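Side-chain contacts in SusD homolog (Bacteroides thetaiotaomicron VPI-5482, PDB 3IHV), which probably binds glycans at the outer membrane as a SusD-like partner in their uptake: residues H306-D311 / L323-Y328; F394-D399 / R427-G432; K457-E462 / L473-I478. All coordinates share one frame; numbering follows the deposited sequence.

Interaction 1 (H306-D311 / L323-Y328)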
loop_
_atom_site.group_PDB
_atom_site.type_symbol
_atom_site.label_atom_id
_atom_site.label_comp_id
_atom_site.label_asym_id
_atom_site.label_seq_id
_atom_site.Cartn_x
_atom_site.Cartn_y
_atom_site.Cartn_z
ATOM N N HIS A 306 18.344 -7.887 -5.757
ATOM C CA HIS A 306 19.414 -8.364 -4.869
ATOM C C HIS A 306 20.320 -7.281 -4.274
ATOM O O HIS A 306 20.815 -7.432 -3.160
ATOM C CB HIS A 306 20.251 -9.481 -5.464
ATOM C CG HIS A 306 20.910 -10.298 -4.408
ATOM N ND1 HIS A 306 20.179 -11.071 -3.532
ATOM C CD2 HIS A 306 22.203 -10.398 -4.024
ATOM C CE1 HIS A 306 21.011 -11.666 -2.692
ATOM N NE2 HIS A 306 22.245 -11.277 -2.971
ATOM N N THR A 307 20.519 -6.181 -4.999
ATOM C CA THR A 307 21.301 -5.084 -4.457
ATOM C C THR A 307 20.674 -4.497 -3.166
ATOM O O THR A 307 21.395 -4.022 -2.278
ATOM C CB THR A 307 21.548 -4.044 -5.503
ATOM O OG1 THR A 307 20.345 -3.805 -6.226
ATOM C CG2 THR A 307 22.654 -4.544 -6.525
ATOM N N PHE A 308 19.350 -4.534 -3.055
ATOM C CA PHE A 308 18.670 -4.140 -1.824
ATOM C C PHE A 308 19.088 -5.078 -0.691
ATOM O O PHE A 308 19.434 -4.629 0.427
ATOM C CB PHE A 308 17.152 -4.141 -2.047
ATOM C CG PHE A 308 16.333 -3.786 -0.820
ATOM C CD1 PHE A 308 16.594 -2.637 -0.100
ATOM C CD2 PHE A 308 15.237 -4.573 -0.431
ATOM C CE1 PHE A 308 15.821 -2.298 0.978
ATOM C CE2 PHE A 308 14.478 -4.224 0.655
ATOM C CZ PHE A 308 14.781 -3.098 1.356
ATOM N N VAL A 309 19.042 -6.385 -0.979
ATOM C CA VAL A 309 19.507 -7.393 -0.038
ATOM C C VAL A 309 20.937 -7.104 0.403
ATOM O O VAL A 309 21.230 -7.135 1.614
ATOM C CB VAL A 309 19.433 -8.839 -0.590
ATOM C CG1 VAL A 309 20.090 -9.841 0.412
ATOM C CG2 VAL A 309 18.010 -9.230 -0.951
ATOM N N LEU A 310 21.833 -6.849 -0.556
ATOM C CA LEU A 310 23.229 -6.589 -0.197
ATOM C C LEU A 310 23.361 -5.365 0.728
ATOM O O LEU A 310 24.115 -5.426 1.719
ATOM C CB LEU A 310 24.099 -6.474 -1.447
ATOM C CG LEU A 310 24.169 -7.740 -2.307
ATOM C CD1 LEU A 310 24.973 -7.469 -3.603
ATOM C CD2 LEU A 310 24.754 -8.964 -1.580
ATOM N N ASP A 311 22.664 -4.266 0.409
ATOM C CA ASP A 311 22.722 -3.060 1.253
ATOM C C ASP A 311 22.255 -3.392 2.651
ATOM O O ASP A 311 22.923 -3.087 3.628
ATOM C CB ASP A 311 21.846 -1.928 0.745
ATOM C CG ASP A 311 22.395 -1.278 -0.482
ATOM O OD1 ASP A 311 23.592 -1.496 -0.781
ATOM O OD2 ASP A 311 21.603 -0.594 -1.166
ATOM N N LEU A 323 12.886 -10.871 8.519
ATOM C CA LEU A 323 11.440 -10.913 8.619
ATOM C C LEU A 323 10.769 -10.413 7.367
ATOM O O LEU A 323 9.606 -10.752 7.147
ATOM C CB LEU A 323 10.938 -10.113 9.816
ATOM C CG LEU A 323 11.251 -10.754 11.149
ATOM C CD1 LEU A 323 11.017 -9.787 12.331
ATOM C CD2 LEU A 323 10.379 -12.027 11.337
ATOM N N SER A 324 11.508 -9.654 6.544
ATOM C CA SER A 324 10.986 -9.051 5.333
ATOM C C SER A 324 11.274 -9.774 4.021
ATOM O O SER A 324 10.443 -9.744 3.089
ATOM C CB SER A 324 11.545 -7.622 5.220
ATOM O OG SER A 324 11.113 -6.815 6.312
ATOM N N ILE A 325 12.406 -10.484 3.980
ATOM C CA ILE A 325 12.919 -11.114 2.751
ATOM C C ILE A 325 13.175 -12.598 2.970
ATOM O O ILE A 325 13.832 -12.971 3.951
ATOM C CB ILE A 325 14.229 -10.453 2.290
ATOM C CG1 ILE A 325 14.044 -8.952 2.054
ATOM C CG2 ILE A 325 14.792 -11.106 1.018
ATOM C CD1 ILE A 325 15.345 -8.164 1.724
ATOM N N ALA A 326 12.623 -13.420 2.067
ATOM C CA ALA A 326 12.742 -14.855 2.112
ATOM C C ALA A 326 13.784 -15.327 1.115
ATOM O O ALA A 326 13.622 -15.139 -0.082
ATOM C CB ALA A 326 11.404 -15.552 1.780
ATOM N N ASN A 327 14.834 -15.948 1.616
ATOM C CA ASN A 327 15.861 -16.545 0.757
ATOM C C ASN A 327 15.576 -18.030 0.565
ATOM O O ASN A 327 16.456 -18.784 0.133
ATOM C CB ASN A 327 17.253 -16.329 1.366
ATOM C CG ASN A 327 17.463 -17.078 2.678
ATOM O OD1 ASN A 327 16.533 -17.654 3.262
ATOM N ND2 ASN A 327 18.715 -17.098 3.144
ATOM N N TYR A 328 14.321 -18.414 0.797
ATOM C CA TYR A 328 13.912 -19.812 0.824
ATOM C C TYR A 328 12.576 -19.964 0.166
ATOM O O TYR A 328 11.872 -18.985 -0.033
ATOM C CB TYR A 328 13.754 -20.255 2.297
ATOM C CG TYR A 328 12.759 -19.424 3.095
ATOM C CD1 TYR A 328 11.391 -19.726 3.084
ATOM C CD2 TYR A 328 13.171 -18.315 3.831
ATOM C CE1 TYR A 328 10.474 -18.982 3.798
ATOM C CE2 TYR A 328 12.257 -17.544 4.540
ATOM C CZ TYR A 328 10.901 -17.897 4.537
ATOM O OH TYR A 328 9.970 -17.131 5.222
#
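Within the two segments the shortest hydrogen bond is Leu310 N to His306 O, 2.9 Å, in the helical turn that presents Phe308 and Val309 to Ile325; the contact itself is wholly apolar. Everything converges on one methyl group, CD1 of Ile325. Val309 meets it with its CG2 branch, 3.9 Å from Ile325 CD1. From the neighbouring helix position, Phe308 brings up one side of its ring, with CE2 4.2 Å from Ile325 CD1 and CD2 about as close. The methyl approaches this ring at a slant. Ile325 can reach so far because CG1 lies beside the backbone N (chi1 -58°) and the branch then runs straight on to CD1 (chi2 174°). The backbones stay well apart, Val309 CA and Ile325 CA being 8.1 Å from each other; the long isoleucine branch spans about half of the interval, and Val309 CG2 comes from the other side. Val309 is packed on a second front too: its CB sits 3.7 Å above the His306 ring plane, displaced toward the rim. All three touching residues are buried. The Phe308 ring also meets that of Trp312 and packs on Ser460 and Tyr461 of helix 448-463. A bound 1,2-ethanediol, probably from the crystallisation liquor, lies about 4 Å from the Ile325 side chain. Ile325 is where the chain leaves helix 320-324 and enters strand 325-330, the middle strand of a three-stranded antiparallel sheet; helix 306-313 packs on this helix-to-strand junction.

Interaction 2 (F394-D399 / R427-G432)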
loop_
_atom_site.group_PDB
_atom_site.type_symbol
_atom_site.label_atom_id
_atom_site.label_comp_id
_atom_site.label_asym_id
_atom_site.label_seq_id
_atom_site.Cartn_x
_atom_site.Cartn_y
_atom_site.Cartn_z
ATOM N N PHE A 394 -2.360 -1.051 4.376
ATOM C CA PHE A 394 -2.187 0.124 3.538
ATOM C C PHE A 394 -1.424 1.241 4.292
ATOM O O PHE A 394 -0.649 2.024 3.690
ATOM C CB PHE A 394 -3.560 0.615 3.042
ATOM C CG PHE A 394 -3.496 1.860 2.173
ATOM C CD1 PHE A 394 -3.004 1.797 0.881
ATOM C CD2 PHE A 394 -4.019 3.055 2.629
ATOM C CE1 PHE A 394 -2.965 2.936 0.075
ATOM C CE2 PHE A 394 -3.995 4.198 1.841
ATOM C CZ PHE A 394 -3.476 4.139 0.550
ATOM N N LEU A 395 -1.684 1.380 5.600
ATOM C CA LEU A 395 -1.041 2.406 6.414
ATOM C C LEU A 395 -0.840 1.936 7.856
ATOM O O LEU A 395 -1.820 1.563 8.551
ATOM C CB LEU A 395 -1.877 3.705 6.452
ATOM C CG LEU A 395 -1.156 4.918 7.083
ATOM C CD1 LEU A 395 0.083 5.278 6.269
ATOM C CD2 LEU A 395 -2.126 6.105 7.238
ATOM N N ARG A 396 0.419 1.914 8.290
ATOM C CA ARG A 396 0.820 1.559 9.640
ATOM C C ARG A 396 1.374 2.804 10.342
ATOM O O ARG A 396 1.924 3.685 9.706
ATOM C CB ARG A 396 1.949 0.507 9.628
ATOM C CG ARG A 396 1.530 -0.792 9.023
ATOM C CD ARG A 396 2.463 -1.936 9.333
ATOM N NE ARG A 396 3.690 -1.975 8.558
ATOM C CZ ARG A 396 4.913 -1.626 8.995
ATOM N NH1 ARG A 396 5.125 -1.128 10.221
ATOM N NH2 ARG A 396 5.947 -1.821 8.198
ATOM N N TYR A 397 1.307 2.854 11.654
ATOM C CA TYR A 397 1.865 4.006 12.365
ATOM C C TYR A 397 3.345 4.223 12.097
ATOM O O TYR A 397 3.801 5.372 12.115
ATOM C CB TYR A 397 1.620 3.804 13.841
ATOM C CG TYR A 397 1.959 4.920 14.774
ATOM C CD1 TYR A 397 1.180 6.058 14.841
ATOM C CD2 TYR A 397 3.009 4.800 15.666
ATOM C CE1 TYR A 397 1.454 7.063 15.741
ATOM C CE2 TYR A 397 3.285 5.794 16.571
ATOM C CZ TYR A 397 2.487 6.932 16.611
ATOM O OH TYR A 397 2.754 7.902 17.530
ATOM N N ALA A 398 4.126 3.159 11.841
ATOM C CA ALA A 398 5.554 3.373 11.551
ATOM C C ALA A 398 5.760 4.277 10.315
ATOM O O ALA A 398 6.681 5.063 10.256
ATOM C CB ALA A 398 6.291 2.031 11.345
ATOM N N ASP A 399 4.913 4.092 9.317
ATOM C CA ASP A 399 4.931 4.891 8.065
ATOM C C ASP A 399 4.694 6.345 8.449
ATOM O O ASP A 399 5.432 7.277 8.027
ATOM C CB ASP A 399 3.830 4.323 7.159
ATOM C CG ASP A 399 3.854 4.841 5.720
ATOM O OD1 ASP A 399 4.482 5.872 5.423
ATOM O OD2 ASP A 399 3.181 4.191 4.876
ATOM N N ARG A 427 13.606 2.798 14.201
ATOM C CA ARG A 427 14.875 2.054 14.177
ATOM C C ARG A 427 15.012 1.139 15.413
ATOM O O ARG A 427 15.443 -0.014 15.312
ATOM C CB ARG A 427 16.058 3.024 14.215
ATOM C CG ARG A 427 16.150 4.097 13.141
ATOM C CD ARG A 427 16.870 3.721 11.971
ATOM N NE ARG A 427 18.226 3.214 12.260
ATOM C CZ ARG A 427 18.846 2.365 11.446
ATOM N NH1 ARG A 427 18.264 1.998 10.301
ATOM N NH2 ARG A 427 20.030 1.864 11.771
ATOM N N ARG A 428 14.650 1.647 16.583
ATOM C CA ARG A 428 14.770 0.845 17.794
ATOM C C ARG A 428 13.896 -0.404 17.723
ATOM O O ARG A 428 14.305 -1.504 18.060
ATOM C CB ARG A 428 14.415 1.712 19.010
ATOM C CG ARG A 428 15.497 2.769 19.256
ATOM C CD ARG A 428 15.076 3.796 20.266
ATOM N NE ARG A 428 16.108 4.782 20.491
ATOM C CZ ARG A 428 16.061 5.728 21.431
ATOM N NH1 ARG A 428 15.013 5.832 22.249
ATOM N NH2 ARG A 428 17.074 6.585 21.561
ATOM N N ARG A 429 12.649 -0.226 17.304
ATOM C CA ARG A 429 11.777 -1.380 17.197
ATOM C C ARG A 429 12.380 -2.355 16.158
ATOM O O ARG A 429 12.350 -3.585 16.364
ATOM C CB ARG A 429 10.354 -0.926 16.826
ATOM C CG ARG A 429 9.281 -1.968 16.978
ATOM C CD ARG A 429 9.121 -2.845 15.755
ATOM N NE ARG A 429 8.606 -2.116 14.627
ATOM C CZ ARG A 429 7.321 -1.916 14.352
ATOM N NH1 ARG A 429 6.355 -2.377 15.156
ATOM N NH2 ARG A 429 6.993 -1.263 13.251
ATOM N N GLY A 430 12.885 -1.798 15.057
ATOM C CA GLY A 430 13.468 -2.589 13.962
ATOM C C GLY A 430 14.717 -3.359 14.344
ATOM O O GLY A 430 15.066 -4.349 13.685
ATOM N N TYR A 431 15.382 -2.932 15.423
ATOM C CA TYR A 431 16.537 -3.638 15.975
ATOM C C TYR A 431 16.189 -4.491 17.197
ATOM O O TYR A 431 17.082 -4.965 17.923
ATOM C CB TYR A 431 17.653 -2.646 16.279
ATOM C CG TYR A 431 18.455 -2.263 15.037
ATOM C CD1 TYR A 431 17.887 -1.550 13.994
ATOM C CD2 TYR A 431 19.807 -2.610 14.926
ATOM C CE1 TYR A 431 18.624 -1.214 12.854
ATOM C CE2 TYR A 431 20.537 -2.280 13.806
ATOM C CZ TYR A 431 19.952 -1.582 12.779
ATOM O OH TYR A 431 20.682 -1.238 11.666
ATOM N N GLY A 432 14.893 -4.678 17.439
ATOM C CA GLY A 432 14.436 -5.511 18.557
ATOM C C GLY A 432 14.519 -4.840 19.919
ATOM O O GLY A 432 14.655 -5.511 20.944
#
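Arg396 and Arg429 meet through their guanidinium ends, and charge dominates the contact. NH1 of Arg396 lies 3.6 Å from NH2 of Arg429, with the two planes turned 53° apart, so the groups neither stack nor lie coplanar. Shared carboxylates probably account for the closeness. Glu258 takes Arg396 NH1 on OE2 and Arg429 NH1 on OE1, while Glu462 OE2 accepts salt bridges from both Arg396 NH1 and Arg429 NH2. Arg396 NH2 has a further acid, Glu466. This buried network probably neutralises the two positive charges and fixes how each guanidinium is turned. Arg429 reaches it along a folded chain, bent at both chi2 (-87°) and chi3 (-68°).

Van der Waals contact is slight: the Ala398 methyl, CB, lies 3.9 Å from Arg429 NH2, oblique to the guanidinium.

Hydrogen bonds act within each segment. Arg427 folds back along its own helix end, where Tyr431 CE1 lies 3.5 Å above the guanidinium plane, off-centre, and NH2 of Arg427 makes a weak bond of 3.2 Å to Tyr431 OH, while its NH1 pairs with Glu458. Gly432 N bonds Arg429 O at 3.0 Å; with positive phi, Gly432 is the C-prime residue of a Schellman motif closing helix 417-430. In the other segment Arg396, the N-cap of helix 397-412, accepts a weak bond from Asp399 N on its backbone O.

Just ahead of that cap, Phe394 and Leu395 both face Ile261 in a classic beta bulge, where strand 392-396 pairs antiparallel with strand 259-263. The contact thus joins the strand-to-helix turn at the start of helix 397-412 to the C-terminal end of helix 417-430, with helix 242-250 packing on both arginines.

Interaction 3 (K457-E462 / L473-I478)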
loop_
_atom_site.group_PDB
_atom_site.type_symbol
_atom_site.label_atom_id
_atom_site.label_comp_id
_atom_site.label_asym_id
_atom_site.label_seq_id
_atom_site.Cartn_x
_atom_site.Cartn_y
_atom_site.Cartn_z
ATOM N N LYS A 457 15.851 5.925 2.926
ATOM C CA LYS A 457 16.320 4.560 3.082
ATOM C C LYS A 457 15.502 3.800 4.135
ATOM O O LYS A 457 15.130 2.610 3.949
ATOM C CB LYS A 457 17.817 4.547 3.459
ATOM C CG LYS A 457 18.388 3.160 3.530
ATOM C CD LYS A 457 19.931 3.176 3.686
ATOM C CE LYS A 457 20.330 3.661 5.041
ATOM N NZ LYS A 457 21.778 3.436 5.238
ATOM N N GLU A 458 15.215 4.469 5.250
ATOM C CA GLU A 458 14.460 3.822 6.342
ATOM C C GLU A 458 13.117 3.329 5.859
ATOM O O GLU A 458 12.635 2.289 6.297
ATOM C CB GLU A 458 14.297 4.780 7.524
ATOM C CG GLU A 458 13.846 4.090 8.755
ATOM C CD GLU A 458 14.890 3.114 9.293
ATOM O OE1 GLU A 458 16.106 3.397 9.142
ATOM O OE2 GLU A 458 14.489 2.068 9.856
ATOM N N ARG A 459 12.485 4.083 4.954
ATOM C CA ARG A 459 11.220 3.662 4.379
ATOM C C ARG A 459 11.324 2.318 3.676
ATOM O O ARG A 459 10.383 1.492 3.765
ATOM C CB ARG A 459 10.641 4.741 3.448
ATOM C CG ARG A 459 10.216 6.012 4.208
ATOM C CD ARG A 459 9.519 6.997 3.288
ATOM N NE ARG A 459 8.206 6.515 2.842
ATOM C CZ ARG A 459 7.118 6.477 3.604
ATOM N NH1 ARG A 459 7.126 6.882 4.887
ATOM N NH2 ARG A 459 6.013 5.965 3.097
ATOM N N SER A 460 12.454 2.067 3.001
ATOM C CA SER A 460 12.660 0.758 2.394
ATOM C C SER A 460 12.813 -0.310 3.459
ATOM O O SER A 460 12.191 -1.368 3.355
ATOM C CB SER A 460 13.835 0.768 1.410
ATOM O OG SER A 460 15.091 0.798 2.048
ATOM N N TYR A 461 13.601 -0.053 4.508
ATOM C CA TYR A 461 13.808 -1.041 5.587
ATOM C C TYR A 461 12.564 -1.296 6.426
ATOM O O TYR A 461 12.340 -2.434 6.881
ATOM C CB TYR A 461 14.994 -0.651 6.481
ATOM C CG TYR A 461 16.351 -0.603 5.771
ATOM C CD1 TYR A 461 16.598 -1.321 4.598
ATOM C CD2 TYR A 461 17.420 0.042 6.355
ATOM C CE1 TYR A 461 17.844 -1.323 4.001
ATOM C CE2 TYR A 461 18.684 0.021 5.780
ATOM C CZ TYR A 461 18.887 -0.660 4.605
ATOM O OH TYR A 461 20.141 -0.666 4.038
ATOM N N GLU A 462 11.723 -0.270 6.578
ATOM C CA GLU A 462 10.539 -0.439 7.397
ATOM C C GLU A 462 9.349 -1.022 6.650
ATOM O O GLU A 462 8.615 -1.881 7.185
ATOM C CB GLU A 462 10.128 0.910 8.011
ATOM C CG GLU A 462 8.891 0.814 8.910
ATOM C CD GLU A 462 9.038 -0.141 10.097
ATOM O OE1 GLU A 462 10.199 -0.455 10.536
ATOM O OE2 GLU A 462 7.977 -0.632 10.573
ATOM N N LEU A 473 9.229 6.955 -4.638
ATOM C CA LEU A 473 10.217 7.384 -5.639
ATOM C C LEU A 473 9.641 8.459 -6.570
ATOM O O LEU A 473 10.291 9.474 -6.882
ATOM C CB LEU A 473 10.730 6.170 -6.444
ATOM C CG LEU A 473 11.561 5.126 -5.683
ATOM C CD1 LEU A 473 11.892 3.906 -6.588
ATOM C CD2 LEU A 473 12.846 5.721 -5.092
ATOM N N ILE A 474 8.382 8.267 -6.947
ATOM C CA ILE A 474 7.678 9.212 -7.793
ATOM C C ILE A 474 7.494 10.565 -7.094
ATOM O O ILE A 474 7.860 11.591 -7.649
ATOM C CB ILE A 474 6.321 8.629 -8.315
ATOM C CG1 ILE A 474 6.610 7.516 -9.319
ATOM C CG2 ILE A 474 5.497 9.736 -8.991
ATOM C CD1 ILE A 474 5.438 6.684 -9.751
ATOM N N ARG A 475 6.977 10.590 -5.863
ATOM C CA ARG A 475 6.777 11.881 -5.209
ATOM C C ARG A 475 8.116 12.582 -4.900
ATOM O O ARG A 475 8.188 13.820 -4.816
ATOM C CB ARG A 475 5.894 11.728 -3.972
ATOM C CG ARG A 475 6.556 10.997 -2.808
ATOM C CD ARG A 475 5.571 10.803 -1.656
ATOM N NE ARG A 475 6.179 10.047 -0.562
ATOM C CZ ARG A 475 6.892 10.578 0.420
ATOM N NH1 ARG A 475 7.052 11.871 0.497
ATOM N NH2 ARG A 475 7.404 9.805 1.353
ATOM N N TRP A 476 9.186 11.783 -4.770
ATOM C CA TRP A 476 10.517 12.336 -4.602
ATOM C C TRP A 476 11.139 12.824 -5.904
ATOM O O TRP A 476 12.170 13.461 -5.856
ATOM C CB TRP A 476 11.467 11.333 -3.938
ATOM C CG TRP A 476 11.073 10.932 -2.521
ATOM C CD1 TRP A 476 10.422 11.709 -1.619
ATOM C CD2 TRP A 476 11.277 9.661 -1.887
ATOM N NE1 TRP A 476 10.218 11.022 -0.463
ATOM C CE2 TRP A 476 10.769 9.765 -0.589
ATOM C CE3 TRP A 476 11.916 8.481 -2.266
ATOM C CZ2 TRP A 476 10.787 8.712 0.303
ATOM C CZ3 TRP A 476 11.943 7.416 -1.362
ATOM C CH2 TRP A 476 11.386 7.541 -0.096
ATOM N N GLY A 477 10.531 12.487 -7.047
ATOM C CA GLY A 477 10.989 12.902 -8.354
ATOM C C GLY A 477 12.201 12.119 -8.829
ATOM O O GLY A 477 12.919 12.561 -9.695
ATOM N N ILE A 478 12.401 10.915 -8.291
ATOM C CA ILE A 478 13.583 10.115 -8.647
ATOM C C ILE A 478 13.281 8.720 -9.216
ATOM O O ILE A 478 14.149 7.862 -9.197
ATOM C CB ILE A 478 14.544 10.010 -7.411
ATOM C CG1 ILE A 478 13.917 9.283 -6.203
ATOM C CG2 ILE A 478 15.040 11.394 -7.033
ATOM C CD1 ILE A 478 14.902 9.029 -5.039
#
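Arg459 and Arg475 reach toward each other from opposite directions and meet nearly at right angles, their guanidinium planes 82° apart. Arg475 NH2 stands 3.7 Å above one face of the Arg459 guanidinium, near the margin of the group, while Arg459 NE lies near the plane of the Arg475 guanidinium, at its edge. Asp472 pairs them, taking Arg459 NE on OD2 and Arg475 NE on OD1; Arg459 NH2 also bridges to Asp399, and Arg475 NH2 to Glu406.

Trp476 fills in beside them. Its ring stands 88° to the Arg459 guanidinium and offers its six-membered edge, CZ2 lying 3.7 Å from Arg459 CD. The same indole tucks NE1, whose polar partner is Glu406, 3.2 Å from the plane of the Arg475 guanidinium. Arg475 arches over it because CG lies between the backbone N and carbonyl carbon (chi1 70°) and the chain then runs extended to NE. A leucine in place of Arg459 would probably leave Asp472 with one arginine fewer, Asp399 without this mate and the Trp476 edge less supported.

Helix 448-463 is thereby joined to the end of helix 469-475, just before the Schellman turn at Gly477 leads into helix 479-493.

How the interactions relate
Going from the N terminus, interaction 1 closes a short excursion of 11 residues that contains most of helix 320-324. Interaction 2 follows, closing the helical hairpin of 397-412 and 417-430, with 27 residues between its segments. Interaction 3 closes the tightest loop, 10 residues leading from helix 448-463 through helix 469-475. The three run in series; none nests in or crosses another. Helix 448-463 is their common element: Asp311 O of interaction 1 packs 3.7 Å from Tyr461 OH, and Ala398 CB of interaction 2 packs 3.2 Å from Glu462 OE2. Interactions 1 and 2 do not touch, their nearest atoms being about 7 Å apart.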